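PDB 3FLJ: SnoaL-like domain-containing protein from Silicibacter pomeroyi, which is of unknown function but has the cystatin-like fold of the SnoaL-like family, in which a curved sheet wraps round helices, and assembles as a dimer. Local coordinates for residues 51-55 with 130-134; 75-81 with 92-98. One frame throughout, in Å; residues are numbered along the deposited sequence.

Contact 1 of 2, residues 51-55 with 130-134; sequences PPTYY and VGALR
In this cystatin-like fold, the loop that leaves strand 47-50 packs on helix 127-143 through Pro-52, Thr-53 and Tyr-54, which meet Val-130, Leu-133 and Arg-134. The evidence is one of shape: 277 Å² is buried between the segments, and the nearest approaches are van der Waals contacts. Thr-53 comes in with its methyl group, CG2 lying 3.7 Å from both CA and CB of Arg-134; a chi1 of 54° puts OG1 between the backbone N and the carbonyl carbon, so that CG2 is anti to the carbonyl carbon and faces the helix. Arg-134 presents its aliphatic stem to Tyr-54. Arg-134 CG is 3.6 Å from Tyr-54 OH, the two side chains cross at about a right angle, the arginine chain bends at chi3 (61°), and the guanidinium plane lies 30° from that of the ring. An alanine in place of Arg-134 would probably still meet the Thr-53 methyl group through CB but leave a gap beside the tyrosine ring, whose phenol end would lose its apolar neighbour. Deeper in, Pro-52 CG lies 3.8 Å from Leu-133 CD2. Val-130 CG1 is 3.8 Å from Pro-52 O. The hydroxyl of Tyr-54 hydrogen-bonds to Asn-138, further along the same helix. Met-124 of strand 117-125 touches Pro-52, Val-130 and Leu-133, while Tyr-127 of the second subunit packs on Val-130 and Arg-134.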
loop_
_atom_site.group_PDB
_atom_site.type_symbol
_atom_site.label_atom_id
_atom_site.label_comp_id
_atom_site.label_asym_id
_atom_site.label_seq_id
_atom_site.Cartn_x
_atom_site.Cartn_y
_atom_site.Cartn_z
ATOM N N PRO A 51 6.771 6.533 6.613
ATOM C CA PRO A 51 5.346 6.475 6.950
ATOM C C PRO A 51 4.399 6.773 5.782
ATOM O O PRO A 51 4.839 7.313 4.783
ATOM C CB PRO A 51 5.230 7.560 8.022
ATOM C CG PRO A 51 6.174 8.594 7.575
ATOM C CD PRO A 51 7.353 7.816 7.085
ATOM N N PRO A 52 3.090 6.471 5.924
ATOM C CA PRO A 52 2.158 6.790 4.827
ATOM C C PRO A 52 1.770 8.283 4.752
ATOM O O PRO A 52 1.217 8.723 3.733
ATOM C CB PRO A 52 0.938 5.946 5.175
ATOM C CG PRO A 52 0.923 5.916 6.653
ATOM C CD PRO A 52 2.367 5.949 7.102
ATOM N N THR A 53 2.071 9.032 5.814
ATOM C CA THR A 53 1.719 10.437 5.972
ATOM C C THR A 53 2.668 11.356 5.195
ATOM O O THR A 53 2.289 11.857 4.140
ATOM C CB THR A 53 1.695 10.783 7.471
ATOM O OG1 THR A 53 2.950 10.393 8.042
ATOM C CG2 THR A 53 0.575 10.009 8.180
ATOM N N TYR A 54 3.910 11.509 5.665
ATOM C CA TYR A 54 4.907 12.406 5.041
ATOM C C TYR A 54 5.882 11.640 4.156
ATOM O O TYR A 54 6.166 10.483 4.442
ATOM C CB TYR A 54 5.716 13.121 6.122
ATOM C CG TYR A 54 4.897 13.958 7.076
ATOM C CD1 TYR A 54 4.196 15.089 6.620
ATOM C CD2 TYR A 54 4.847 13.654 8.452
ATOM C CE1 TYR A 54 3.435 15.901 7.519
ATOM C CE2 TYR A 54 4.096 14.448 9.350
ATOM C CZ TYR A 54 3.399 15.567 8.879
ATOM O OH TYR A 54 2.668 16.344 9.758
ATOM N N TYR A 55 6.426 12.297 3.121
ATOM C CA TYR A 55 7.463 11.708 2.231
ATOM C C TYR A 55 8.840 11.966 2.875
ATOM O O TYR A 55 9.671 12.725 2.369
ATOM C CB TYR A 55 7.381 12.279 0.810
ATOM C CG TYR A 55 8.081 11.447 -0.242
ATOM C CD1 TYR A 55 7.606 10.169 -0.562
ATOM C CD2 TYR A 55 9.178 11.941 -0.972
ATOM C CE1 TYR A 55 8.217 9.376 -1.557
ATOM C CE2 TYR A 55 9.805 11.142 -1.988
ATOM C CZ TYR A 55 9.313 9.863 -2.252
ATOM O OH TYR A 55 9.866 9.054 -3.219
ATOM N N VAL A 130 -5.865 8.557 6.367
ATOM C CA VAL A 130 -4.429 8.899 6.433
ATOM C C VAL A 130 -4.258 10.310 7.045
ATOM O O VAL A 130 -3.356 10.510 7.850
ATOM C CB VAL A 130 -3.706 8.747 5.065
ATOM C CG1 VAL A 130 -2.249 9.239 5.152
ATOM C CG2 VAL A 130 -3.748 7.241 4.573
ATOM N N GLY A 131 -5.119 11.260 6.663
ATOM C CA GLY A 131 -5.151 12.618 7.258
ATOM C C GLY A 131 -5.377 12.587 8.768
ATOM O O GLY A 131 -4.684 13.289 9.522
ATOM N N ALA A 132 -6.327 11.747 9.195
ATOM C CA ALA A 132 -6.622 11.503 10.615
ATOM C C ALA A 132 -5.407 10.897 11.347
ATOM O O ALA A 132 -5.092 11.330 12.460
ATOM C CB ALA A 132 -7.858 10.613 10.778
ATOM N N LEU A 133 -4.738 9.914 10.725
ATOM C CA LEU A 133 -3.490 9.328 11.257
ATOM C C LEU A 133 -2.396 10.397 11.416
ATOM O O LEU A 133 -1.761 10.449 12.465
ATOM C CB LEU A 133 -2.952 8.168 10.384
ATOM C CG LEU A 133 -1.615 7.485 10.754
ATOM C CD1 LEU A 133 -1.647 6.934 12.178
ATOM C CD2 LEU A 133 -1.223 6.387 9.732
ATOM N N ARG A 134 -2.199 11.221 10.380
ATOM C CA ARG A 134 -1.208 12.315 10.382
ATOM C C ARG A 134 -1.443 13.272 11.558
ATOM O O ARG A 134 -0.492 13.604 12.257
ATOM C CB ARG A 134 -1.232 13.107 9.071
ATOM C CG ARG A 134 -0.140 14.206 8.928
ATOM C CD ARG A 134 -0.472 15.201 7.828
ATOM N NE ARG A 134 -1.738 15.899 8.093
ATOM C CZ ARG A 134 -2.288 16.845 7.327
ATOM N NH1 ARG A 134 -1.685 17.293 6.215
ATOM N NH2 ARG A 134 -3.466 17.372 7.687
#

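Contact 2 of 2, residues 75-81 with 92-98; sequences FSEFRYR and LEFQCKV
Gln-95, with 105 Å² buried, and Arg-81, with 93 Å², are joined by a hydrogen bond from Arg-81 NH1 to Gln-95 OE1 (2.9 Å). The donor stands above the amide plane, 52° out of it. Arg-81 NE, in turn, makes a salt bridge to Glu-93 OE2 at 3.0 Å, using the anti lone pair of that oxygen. Glu-93 OE1 has a partner of its own in Arg-82, and Arg-81 NH2 reaches Glu-121 of the second subunit, so that the two arginines probably help keep the Glu-93 carboxylate ionised. Gln-95 also lies alongside Arg-79, amide stacked on guanidinium with the planes 27° apart; the Arg-79 group is held by a hydrogen bond from NH1 to Glu-77 O, which lies in the guanidinium plane.

Arg-79, Arg-81, Glu-93 and Gln-95 lie on the hairpin of strands 78-86 and 89-98, where backbone hydrogen bonds pair Arg-79 with Gln-95. Ser-76 pairs with Lys-97, so the register shifts by one between the two pairs, and this beta bulge accompanies the corner at Glu-77.

Lys-97, with 79 Å² buried, runs beside Glu-77, its CD 3.4 Å from Glu-77 OE1. The face bearing Phe-75, Phe-94 and Tyr-80, opposite to that of Gln-95 and Lys-97, is aromatic. Cys-96 SG stands over the centre of the Phe-75 ring, 3.6 Å from the centroid; chi1 (62°) sets the sulfur between its own backbone N and carbonyl carbon, which brings it over the ring. Phe-78 CE2 lies over one face of Phe-94, 3.3 Å from its CD1, although the rings are slid apart. Leu-92 CD2 makes a CH-pi contact over Tyr-80, 4.2 Å from that ring's centroid, and Tyr-80 OH hydrogen-bonds to Asp-107.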
loop_
_atom_site.group_PDB
_atom_site.type_symbol
_atom_site.label_atom_id
_atom_site.label_comp_id
_atom_site.label_asym_id
_atom_site.label_seq_id
_atom_site.Cartn_x
_atom_site.Cartn_y
_atom_site.Cartn_z
ATOM N N PHE A 75 -3.898 3.149 15.961
ATOM C CA PHE A 75 -4.772 2.153 15.335
ATOM C C PHE A 75 -5.599 1.339 16.335
ATOM O O PHE A 75 -5.149 1.065 17.439
ATOM C CB PHE A 75 -4.004 1.149 14.444
ATOM C CG PHE A 75 -3.314 1.739 13.225
ATOM C CD1 PHE A 75 -3.813 2.861 12.515
ATOM C CD2 PHE A 75 -2.216 1.053 12.684
ATOM C CE1 PHE A 75 -3.160 3.327 11.357
ATOM C CE2 PHE A 75 -1.568 1.510 11.513
ATOM C CZ PHE A 75 -2.034 2.641 10.853
ATOM N N SER A 76 -6.809 0.982 15.918
ATOM C CA SER A 76 -7.707 0.093 16.653
ATOM C C SER A 76 -8.233 -0.950 15.671
ATOM O O SER A 76 -8.185 -0.738 14.452
ATOM C CB SER A 76 -8.857 0.871 17.289
ATOM O OG SER A 76 -9.535 1.653 16.332
ATOM N N GLU A 77 -8.716 -2.072 16.213
ATOM C CA GLU A 77 -9.244 -3.196 15.435
ATOM C C GLU A 77 -8.226 -3.664 14.367
ATOM O O GLU A 77 -8.594 -3.960 13.240
ATOM C CB GLU A 77 -10.600 -2.816 14.796
ATOM C CG GLU A 77 -11.660 -2.308 15.792
ATOM C CD GLU A 77 -13.063 -2.086 15.183
ATOM O OE1 GLU A 77 -13.320 -2.459 14.007
ATOM O OE2 GLU A 77 -13.935 -1.535 15.906
ATOM N N PHE A 78 -6.944 -3.690 14.737
ATOM C CA PHE A 78 -5.876 -3.990 13.795
ATOM C C PHE A 78 -5.765 -5.491 13.568
ATOM O O PHE A 78 -5.796 -6.276 14.519
ATOM C CB PHE A 78 -4.526 -3.438 14.290
ATOM C CG PHE A 78 -3.407 -3.573 13.287
ATOM C CD1 PHE A 78 -2.692 -4.781 13.157
ATOM C CD2 PHE A 78 -3.073 -2.507 12.450
ATOM C CE1 PHE A 78 -1.669 -4.920 12.206
ATOM C CE2 PHE A 78 -2.040 -2.624 11.508
ATOM C CZ PHE A 78 -1.337 -3.839 11.381
ATOM N N ARG A 79 -5.620 -5.873 12.302
ATOM C CA ARG A 79 -5.291 -7.254 11.939
ATOM C C ARG A 79 -4.710 -7.316 10.539
ATOM O O ARG A 79 -5.125 -6.550 9.655
ATOM C CB ARG A 79 -6.472 -8.244 12.069
ATOM C CG ARG A 79 -7.596 -8.205 11.031
ATOM C CD ARG A 79 -8.398 -6.938 11.114
ATOM N NE ARG A 79 -9.526 -6.952 10.178
ATOM C CZ ARG A 79 -10.548 -6.086 10.180
ATOM N NH1 ARG A 79 -10.611 -5.069 11.045
ATOM N NH2 ARG A 79 -11.517 -6.229 9.275
ATOM N N TYR A 80 -3.760 -8.228 10.351
ATOM C CA TYR A 80 -3.229 -8.511 9.023
ATOM C C TYR A 80 -4.262 -9.371 8.294
ATOM O O TYR A 80 -5.004 -10.119 8.937
ATOM C CB TYR A 80 -1.855 -9.184 9.088
ATOM C CG TYR A 80 -0.776 -8.219 9.513
ATOM C CD1 TYR A 80 -0.293 -7.263 8.616
ATOM C CD2 TYR A 80 -0.225 -8.253 10.809
ATOM C CE1 TYR A 80 0.715 -6.344 8.984
ATOM C CE2 TYR A 80 0.804 -7.340 11.186
ATOM C CZ TYR A 80 1.264 -6.395 10.264
ATOM O OH TYR A 80 2.239 -5.507 10.609
ATOM N N ARG A 81 -4.345 -9.191 6.975
ATOM C CA ARG A 81 -5.241 -9.950 6.090
ATOM C C ARG A 81 -4.444 -10.935 5.256
ATOM O O ARG A 81 -4.762 -12.121 5.245
ATOM C CB ARG A 81 -6.041 -9.009 5.195
ATOM C CG ARG A 81 -6.884 -8.041 6.017
ATOM C CD ARG A 81 -8.018 -7.424 5.255
ATOM N NE ARG A 81 -7.604 -6.693 4.046
ATOM C CZ ARG A 81 -8.402 -5.887 3.331
ATOM N NH1 ARG A 81 -9.659 -5.624 3.698
ATOM N NH2 ARG A 81 -7.937 -5.306 2.239
ATOM N N LEU A 92 2.897 -7.057 3.828
ATOM C CA LEU A 92 1.917 -7.483 4.833
ATOM C C LEU A 92 0.721 -6.525 4.776
ATOM O O LEU A 92 0.795 -5.378 5.234
ATOM C CB LEU A 92 2.505 -7.527 6.244
ATOM C CG LEU A 92 3.619 -8.527 6.556
ATOM C CD1 LEU A 92 4.931 -8.100 5.945
ATOM C CD2 LEU A 92 3.771 -8.738 8.094
ATOM N N GLU A 93 -0.375 -7.021 4.211
ATOM C CA GLU A 93 -1.616 -6.270 4.061
ATOM C C GLU A 93 -2.398 -6.313 5.367
ATOM O O GLU A 93 -2.591 -7.390 5.915
ATOM C CB GLU A 93 -2.442 -6.877 2.930
ATOM C CG GLU A 93 -3.821 -6.292 2.670
ATOM C CD GLU A 93 -4.566 -7.141 1.669
ATOM O OE1 GLU A 93 -3.938 -7.610 0.715
ATOM O OE2 GLU A 93 -5.753 -7.376 1.838
ATOM N N PHE A 94 -2.877 -5.150 5.819
ATOM C CA PHE A 94 -3.677 -5.035 7.047
ATOM C C PHE A 94 -4.913 -4.160 6.882
ATOM O O PHE A 94 -5.014 -3.394 5.917
ATOM C CB PHE A 94 -2.815 -4.501 8.201
ATOM C CG PHE A 94 -2.272 -3.099 7.995
ATOM C CD1 PHE A 94 -3.024 -1.976 8.376
ATOM C CD2 PHE A 94 -0.999 -2.900 7.458
ATOM C CE1 PHE A 94 -2.518 -0.662 8.209
ATOM C CE2 PHE A 94 -0.470 -1.594 7.293
ATOM C CZ PHE A 94 -1.234 -0.472 7.666
ATOM N N GLN A 95 -5.840 -4.322 7.826
ATOM C CA GLN A 95 -7.029 -3.488 7.972
ATOM C C GLN A 95 -7.092 -3.031 9.439
ATOM O O GLN A 95 -6.695 -3.769 10.353
ATOM C CB GLN A 95 -8.291 -4.236 7.573
ATOM C CG GLN A 95 -9.536 -3.330 7.476
ATOM C CD GLN A 95 -10.776 -4.026 6.944
ATOM O OE1 GLN A 95 -10.712 -5.133 6.406
ATOM N NE2 GLN A 95 -11.926 -3.372 7.096
ATOM N N CYS A 96 -7.566 -1.807 9.650
ATOM C CA CYS A 96 -7.712 -1.225 10.991
ATOM C C CYS A 96 -8.636 -0.009 10.925
ATOM O O CYS A 96 -9.280 0.236 9.880
ATOM C CB CYS A 96 -6.325 -0.839 11.559
ATOM S SG CYS A 96 -5.477 0.383 10.592
ATOM N N LYS A 97 -8.777 0.672 12.058
ATOM C CA LYS A 97 -9.481 1.949 12.132
ATOM C C LYS A 97 -8.605 3.006 12.812
ATOM O O LYS A 97 -7.698 2.667 13.591
ATOM C CB LYS A 97 -10.823 1.821 12.869
ATOM C CG LYS A 97 -11.731 0.732 12.327
ATOM C CD LYS A 97 -13.140 0.731 12.915
ATOM C CE LYS A 97 -13.994 1.868 12.369
ATOM N NZ LYS A 97 -15.446 1.756 12.726
ATOM N N VAL A 98 -8.846 4.268 12.445
ATOM C CA VAL A 98 -8.272 5.450 13.099
ATOM C C VAL A 98 -9.539 6.149 13.601
ATOM O O VAL A 98 -10.252 6.796 12.812
ATOM C CB VAL A 98 -7.432 6.322 12.147
ATOM C CG1 VAL A 98 -6.928 7.562 12.866
ATOM C CG2 VAL A 98 -6.265 5.522 11.602
HETATM O O HOH W 1 -8.326 4.051 16.503
#

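From the N terminus, the chain first passes residues 51-55, the loop after strand 47-50, then strand 58-59 and helix 61-74 before entering contact 2. Residues 75-81 and 92-98 close a short hairpin with ten residues between them. The chain continues through strands 101-111 and 117-125 to helix 127-143, where residues 130-134 complete contact 1 and so close a loop, with 74 residues between its two segments, that holds all of contact 2. The centres lie 15 Å apart, yet the two meet directly: Leu-133 CD2 is 4.0 Å from Phe-75 CE1, and Ala-132 CB is 3.8 Å from Val-98 CG1. Helix 127-143 thus touches both the loop and the hairpin, and each contact also reaches the second subunit.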